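Local coordinates for transcription termination factor FttA (Pyrococcus horikoshii, PDB 3AF6), which probably terminates transcription by cleaving single-stranded RNA at the exit channel of RNA polymerase and degrading the released transcript, as a two-zinc metallo-beta-lactamase-type nuclease, at residues A[154-157]-A[158-162]; A[410-413]-A[414-418]; A[445-449]-A[450-454]. All coordinates share one frame; numbering follows the deposited sequence.

In the fold
All three contacts are local, joining residues a few positions apart, and they fall in two parts of the chain. Interaction 1 is the last turns of helix 151-161 in the archaeal CPSF-KH region, packed on helices 282-301 and 310-319 of the metallo-beta-lactamase part. Interactions 2 and 3 belong to the Beta-Casp region, their centres about 12 Å apart, and they touch: Tyr-446 of interaction 3 packs on Ile-413 and His-417 of interaction 2. Interaction 1 is separate, its centre about 43 Å from that of interaction 2 and about 39 Å from that of interaction 3. None of the three includes a ligand of the two zinc ions.

Interaction 1: residues A[154-157]-A[158-162]; sequences YSIR and QILQT
Residues 154-161 are one continuous alpha helix, and Thr-162 follows its last turn; i to i+4 hydrogen bonds run from Gln-158 N to Tyr-154 O, Ile-159 N to Ser-155 O, Leu-160 N to Ile-156 O and Gln-161 N to Arg-157 O.

On the inner side Ile-156 and Leu-160 sit one turn apart, and a methyl of each meets the other, CG2 of Ile-156 lying 4.2 Å from CD2 of Leu-160. Ile-159 sends its CG1 branch back along the helix: with CG1 anti to the carbonyl carbon (chi1 -64°), that atom comes within 3.3 Å of Ser-155 O. CD1 of Ile-159 then reaches the hydroxyl of Ser-155, 4.1 Å from OG. Together Ile-156, Ile-159 and Leu-160 pack on Ile-317 of helix 310-319, and Ile-156 and Leu-160 also meet Arg-285 of helix 282-301.

The other side is more polar. Tyr-154 and Gln-158 run alongside each other in the same direction, their ring and amide planes 54° apart. NH2 of Arg-157 makes a salt bridge with Glu-114, outside these two segments. At the end, Thr-162 is the first residue to leave helical geometry; its N and OG1 both donate to Gln-158 O, from opposite faces of the carbonyl plane, OG1 at 2.6 Å.

The helix thus joins an apolar strip against the metallo-beta-lactamase part to a polar flank, and Gln-158 O keeps its i+4 partner, Thr-162 N, while gaining a second donor in the threonine hydroxyl as the helix ends.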
# COMPACT_ATOMS: atom_id res chain seq x y z
N TYR A 154 0.27 13.92 -7.99
CA TYR A 154 0.86 15.17 -8.46
C TYR A 154 1.77 15.72 -7.38
O TYR A 154 2.89 16.17 -7.66
CB TYR A 154 -0.25 16.17 -8.80
CG TYR A 154 0.20 17.60 -9.02
CD1 TYR A 154 0.22 18.52 -7.97
CD2 TYR A 154 0.58 18.04 -10.29
CE1 TYR A 154 0.61 19.85 -8.18
CE2 TYR A 154 0.97 19.36 -10.51
CZ TYR A 154 0.98 20.26 -9.45
OH TYR A 154 1.35 21.57 -9.67
N SER A 155 1.30 15.68 -6.13
CA SER A 155 2.09 16.19 -5.03
C SER A 155 3.40 15.42 -4.86
O SER A 155 4.46 16.02 -4.72
CB SER A 155 1.29 16.12 -3.73
OG SER A 155 2.03 16.74 -2.69
N ILE A 156 3.32 14.10 -4.88
CA ILE A 156 4.51 13.28 -4.74
C ILE A 156 5.50 13.64 -5.85
O ILE A 156 6.68 13.90 -5.59
CB ILE A 156 4.15 11.78 -4.82
CG1 ILE A 156 3.27 11.39 -3.64
CG2 ILE A 156 5.41 10.94 -4.85
CD1 ILE A 156 2.81 9.96 -3.65
N ARG A 157 5.01 13.66 -7.08
CA ARG A 157 5.84 13.98 -8.23
C ARG A 157 6.51 15.34 -8.02
O ARG A 157 7.67 15.53 -8.35
CB ARG A 157 4.99 13.99 -9.50
CG ARG A 157 5.79 14.06 -10.79
CD ARG A 157 5.19 13.14 -11.87
NE ARG A 157 3.84 13.53 -12.25
CZ ARG A 157 3.06 12.82 -13.05
NH1 ARG A 157 3.49 11.67 -13.56
NH2 ARG A 157 1.83 13.25 -13.35
N GLN A 158 5.75 16.27 -7.47
CA GLN A 158 6.23 17.62 -7.19
C GLN A 158 7.38 17.58 -6.19
O GLN A 158 8.41 18.22 -6.38
CB GLN A 158 5.08 18.47 -6.62
CG GLN A 158 5.42 19.93 -6.37
CD GLN A 158 5.47 20.75 -7.65
OE1 GLN A 158 6.25 20.48 -8.56
NE2 GLN A 158 4.62 21.78 -7.72
N ILE A 159 7.19 16.81 -5.12
CA ILE A 159 8.19 16.68 -4.07
C ILE A 159 9.46 16.00 -4.56
O ILE A 159 10.57 16.41 -4.21
CB ILE A 159 7.63 15.88 -2.87
CG1 ILE A 159 6.48 16.66 -2.24
CG2 ILE A 159 8.72 15.62 -1.85
CD1 ILE A 159 5.72 15.90 -1.20
N LEU A 160 9.30 14.97 -5.39
CA LEU A 160 10.44 14.25 -5.92
C LEU A 160 11.30 15.06 -6.89
O LEU A 160 12.52 14.95 -6.87
CB LEU A 160 9.97 12.96 -6.60
CG LEU A 160 10.12 11.66 -5.81
CD1 LEU A 160 9.69 11.86 -4.37
CD2 LEU A 160 9.31 10.57 -6.47
N GLN A 161 10.66 15.88 -7.73
CA GLN A 161 11.42 16.68 -8.69
C GLN A 161 12.01 17.95 -8.09
O GLN A 161 13.06 18.42 -8.52
CB GLN A 161 10.55 17.03 -9.91
CG GLN A 161 9.24 17.75 -9.60
CD GLN A 161 8.48 18.19 -10.85
OE1 GLN A 161 7.32 18.62 -10.78
NE2 GLN A 161 9.14 18.10 -12.01
N THR A 162 11.34 18.52 -7.09
CA THR A 162 11.84 19.73 -6.46
C THR A 162 12.72 19.41 -5.26
O THR A 162 12.98 20.26 -4.42
CB THR A 162 10.69 20.65 -5.98
OG1 THR A 162 9.88 19.94 -5.03
CG2 THR A 162 9.82 21.07 -7.15

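Interaction 2: residues A[410-413]-A[414-418]; sequences KRLI and EVIHN
Two successive turns of helix 405-420, in the Beta-Casp region, make this contact, Ile-413 and His-417 meeting along one side of the helix and Leu-412 and Ile-416 along another. The backbone holds the usual i to i+4 ladder. Val-415 N donates to Arg-411 O at 2.9 Å, and Ile-416 N and His-417 N donate to Leu-412 O and Ile-413 O.

Ile-413 and His-417 lie side by side and point the same way. CG of His-417 is anti to the carbonyl carbon (chi1 -76°), which turns the imidazole back over the preceding turn, so that Ile-413 O sits over one of its faces, 3.4 Å above the plane and displaced toward the rim. The CG2 methyl of Ile-413 touches the ring further out, 3.6 Å from CE1 of His-417. Tyr-446 of helix 435-447 packs on both residues.

Leu-412 and Ile-416 form the more buried pair, CG of Leu-412 being 4.3 Å from CD1 of Ile-416. CG1 of Ile-416 lies beside Leu-412 O. Leu-412 continues onto Ile-428 and Ile-546, Val-415 onto Ile-546 and Ile-416 onto Val-426, residues of strands 425-429 and 544-547.

On the exposed flank Arg-411 and Glu-414 run alongside each other, but their charged atoms do not meet: OE2 of Glu-414 is 3.9 Å from the aliphatic CD of Arg-411. The arginine instead makes its salt bridge with Glu-407, one turn earlier.

An amphipathic helix laid against neighbouring parallel strands, with a second helix beside it, is typical of an alpha/beta layered fold, here that of the Beta-Casp domain.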
# COMPACT_ATOMS: atom_id res chain seq x y z
N LYS A 410 -26.31 -9.84 -3.15
CA LYS A 410 -27.75 -9.84 -3.21
C LYS A 410 -28.39 -9.23 -1.98
O LYS A 410 -29.45 -8.60 -2.07
CB LYS A 410 -28.28 -11.27 -3.42
CG LYS A 410 -27.87 -11.87 -4.77
CD LYS A 410 -28.69 -13.11 -5.07
CE LYS A 410 -28.24 -13.78 -6.36
NZ LYS A 410 -29.15 -14.92 -6.70
N ARG A 411 -27.76 -9.40 -0.82
CA ARG A 411 -28.28 -8.86 0.42
C ARG A 411 -28.11 -7.34 0.43
O ARG A 411 -28.96 -6.61 0.92
CB ARG A 411 -27.54 -9.48 1.61
CG ARG A 411 -28.29 -9.38 2.93
CD ARG A 411 -29.06 -10.66 3.25
NE ARG A 411 -28.16 -11.75 3.64
CZ ARG A 411 -28.57 -12.95 4.06
NH1 ARG A 411 -29.87 -13.22 4.17
NH2 ARG A 411 -27.68 -13.87 4.39
N LEU A 412 -27.00 -6.87 -0.14
CA LEU A 412 -26.73 -5.45 -0.21
C LEU A 412 -27.78 -4.72 -1.05
O LEU A 412 -28.24 -3.63 -0.68
CB LEU A 412 -25.34 -5.20 -0.81
CG LEU A 412 -24.99 -3.74 -1.07
CD1 LEU A 412 -24.91 -2.99 0.24
CD2 LEU A 412 -23.67 -3.63 -1.82
N ILE A 413 -28.15 -5.31 -2.18
CA ILE A 413 -29.15 -4.72 -3.06
C ILE A 413 -30.52 -4.80 -2.40
O ILE A 413 -31.35 -3.91 -2.56
CB ILE A 413 -29.23 -5.48 -4.39
CG1 ILE A 413 -27.96 -5.25 -5.19
CG2 ILE A 413 -30.44 -5.03 -5.18
CD1 ILE A 413 -27.64 -3.78 -5.41
N GLU A 414 -30.71 -5.87 -1.65
CA GLU A 414 -31.95 -6.11 -0.94
C GLU A 414 -32.20 -5.01 0.08
O GLU A 414 -33.18 -4.28 -0.01
CB GLU A 414 -31.87 -7.48 -0.26
CG GLU A 414 -33.07 -7.87 0.57
CD GLU A 414 -32.95 -9.29 1.08
OE1 GLU A 414 -33.83 -9.72 1.86
OE2 GLU A 414 -31.99 -9.99 0.69
N VAL A 415 -31.28 -4.88 1.04
CA VAL A 415 -31.38 -3.87 2.09
C VAL A 415 -31.60 -2.46 1.54
O VAL A 415 -32.38 -1.68 2.09
CB VAL A 415 -30.12 -3.88 3.00
CG1 VAL A 415 -30.12 -2.65 3.91
CG2 VAL A 415 -30.11 -5.15 3.83
N ILE A 416 -30.91 -2.13 0.45
CA ILE A 416 -31.05 -0.81 -0.16
C ILE A 416 -32.49 -0.58 -0.63
O ILE A 416 -33.06 0.48 -0.37
CB ILE A 416 -30.08 -0.64 -1.36
CG1 ILE A 416 -28.65 -0.54 -0.86
CG2 ILE A 416 -30.44 0.60 -2.16
CD1 ILE A 416 -27.62 -0.40 -1.96
N HIS A 417 -33.07 -1.57 -1.29
CA HIS A 417 -34.44 -1.45 -1.78
C HIS A 417 -35.44 -1.26 -0.64
O HIS A 417 -36.29 -0.38 -0.70
CB HIS A 417 -34.82 -2.67 -2.62
CG HIS A 417 -34.22 -2.66 -3.98
ND1 HIS A 417 -34.17 -3.78 -4.78
CD2 HIS A 417 -33.64 -1.67 -4.70
CE1 HIS A 417 -33.58 -3.48 -5.93
NE2 HIS A 417 -33.25 -2.20 -5.90
N ASN A 418 -35.33 -2.09 0.39
CA ASN A 418 -36.22 -2.01 1.54
C ASN A 418 -35.98 -0.74 2.34
O ASN A 418 -36.72 -0.44 3.29
CB ASN A 418 -36.01 -3.22 2.45
CG ASN A 418 -36.46 -4.51 1.82
OD1 ASN A 418 -35.98 -4.90 0.75
ND2 ASN A 418 -37.39 -5.20 2.47

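Interaction 3: residues A[445-449]-A[450-454]; sequences EYARI and GGIEV
This is a local contact at the surface, where helix 435-447 of the Beta-Casp region ends and the chain turns toward strand 456-459. Ala-447 to Gly-450 form a type I beta turn, closed by the hydrogen bond from Gly-450 N to Ala-447 O at 3.0 Å. The positive phi of Gly-450 (74°) carries the chain out of the turn.

Beyond it, the backbone doubles back past the ring of Tyr-446. With CG anti to its backbone N (chi1 174°), this tyrosine reaches along Gly-451, which passes beside the ring, its CA 3.3 Å from CZ of Tyr-446. Ile-452 follows, bringing its CD1 to the ring edge, in plane, 3.4 Å from CD2 of Tyr-446. CG1 of Ile-452 lies 3.3 Å from CB of Ala-447.

The tyrosine lies between helix 405-420 and the returning chain. A type I turn ending on Gly-450 here finishes the helix and starts the connection to strand 456-459, one of the helix-to-strand links of the parallel sheet in the Beta-Casp region.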
# COMPACT_ATOMS: atom_id res chain seq x y z
N GLU A 445 -21.74 -2.40 -11.53
CA GLU A 445 -22.13 -3.43 -12.48
C GLU A 445 -23.63 -3.58 -12.35
O GLU A 445 -24.33 -3.90 -13.30
CB GLU A 445 -21.47 -4.77 -12.19
CG GLU A 445 -21.96 -5.90 -13.10
CD GLU A 445 -21.07 -7.13 -13.06
OE1 GLU A 445 -21.01 -7.79 -12.00
OE2 GLU A 445 -20.43 -7.44 -14.09
N TYR A 446 -24.12 -3.33 -11.14
CA TYR A 446 -25.54 -3.44 -10.88
C TYR A 446 -26.23 -2.23 -11.48
O TYR A 446 -27.43 -2.26 -11.76
CB TYR A 446 -25.78 -3.48 -9.38
CG TYR A 446 -27.23 -3.45 -9.00
CD1 TYR A 446 -28.07 -4.51 -9.30
CD2 TYR A 446 -27.77 -2.33 -8.37
CE1 TYR A 446 -29.43 -4.46 -8.98
CE2 TYR A 446 -29.12 -2.26 -8.05
CZ TYR A 446 -29.95 -3.33 -8.35
OH TYR A 446 -31.30 -3.24 -8.06
N ALA A 447 -25.47 -1.16 -11.69
CA ALA A 447 -26.01 0.06 -12.26
C ALA A 447 -26.30 -0.11 -13.75
O ALA A 447 -27.36 0.27 -14.23
CB ALA A 447 -25.02 1.21 -12.05
N ARG A 448 -25.34 -0.69 -14.47
CA ARG A 448 -25.44 -0.92 -15.91
C ARG A 448 -26.57 -1.84 -16.35
O ARG A 448 -26.75 -2.05 -17.55
CB ARG A 448 -24.12 -1.47 -16.45
CG ARG A 448 -22.99 -0.47 -16.43
CD ARG A 448 -21.69 -1.12 -16.84
NE ARG A 448 -21.44 -2.33 -16.06
CZ ARG A 448 -20.28 -2.97 -16.04
NH1 ARG A 448 -19.26 -2.53 -16.76
NH2 ARG A 448 -20.14 -4.07 -15.30
N ILE A 449 -27.31 -2.40 -15.41
CA ILE A 449 -28.42 -3.28 -15.77
C ILE A 449 -29.73 -2.75 -15.20
O ILE A 449 -30.72 -3.48 -15.11
CB ILE A 449 -28.16 -4.75 -15.32
CG1 ILE A 449 -28.18 -4.87 -13.79
CG2 ILE A 449 -26.82 -5.23 -15.88
CD1 ILE A 449 -29.55 -5.19 -13.21
N GLY A 450 -29.72 -1.48 -14.82
CA GLY A 450 -30.92 -0.86 -14.29
C GLY A 450 -31.30 -1.27 -12.88
O GLY A 450 -32.19 -2.11 -12.68
N GLY A 451 -30.62 -0.68 -11.91
CA GLY A 451 -30.90 -0.98 -10.52
C GLY A 451 -30.54 0.18 -9.61
O GLY A 451 -31.06 0.31 -8.50
N ILE A 452 -29.66 1.05 -10.10
CA ILE A 452 -29.22 2.20 -9.33
C ILE A 452 -30.10 3.43 -9.57
O ILE A 452 -29.80 4.27 -10.42
CB ILE A 452 -27.74 2.54 -9.66
CG1 ILE A 452 -26.85 1.36 -9.29
CG2 ILE A 452 -27.30 3.78 -8.90
CD1 ILE A 452 -26.94 0.96 -7.83
N GLU A 453 -31.19 3.52 -8.81
CA GLU A 453 -32.12 4.64 -8.93
C GLU A 453 -31.55 5.85 -8.18
O GLU A 453 -31.07 6.80 -8.81
CB GLU A 453 -33.49 4.26 -8.34
CG GLU A 453 -34.68 4.51 -9.28
CD GLU A 453 -34.69 3.60 -10.51
OE1 GLU A 453 -34.61 2.36 -10.33
OE2 GLU A 453 -34.78 4.11 -11.64
N VAL A 454 -31.61 5.82 -6.85
CA VAL A 454 -31.09 6.92 -6.04
C VAL A 454 -29.60 7.12 -6.31
O VAL A 454 -28.92 6.22 -6.79
CB VAL A 454 -31.30 6.65 -4.54
CG1 VAL A 454 -32.78 6.71 -4.21
CG2 VAL A 454 -30.73 5.29 -4.17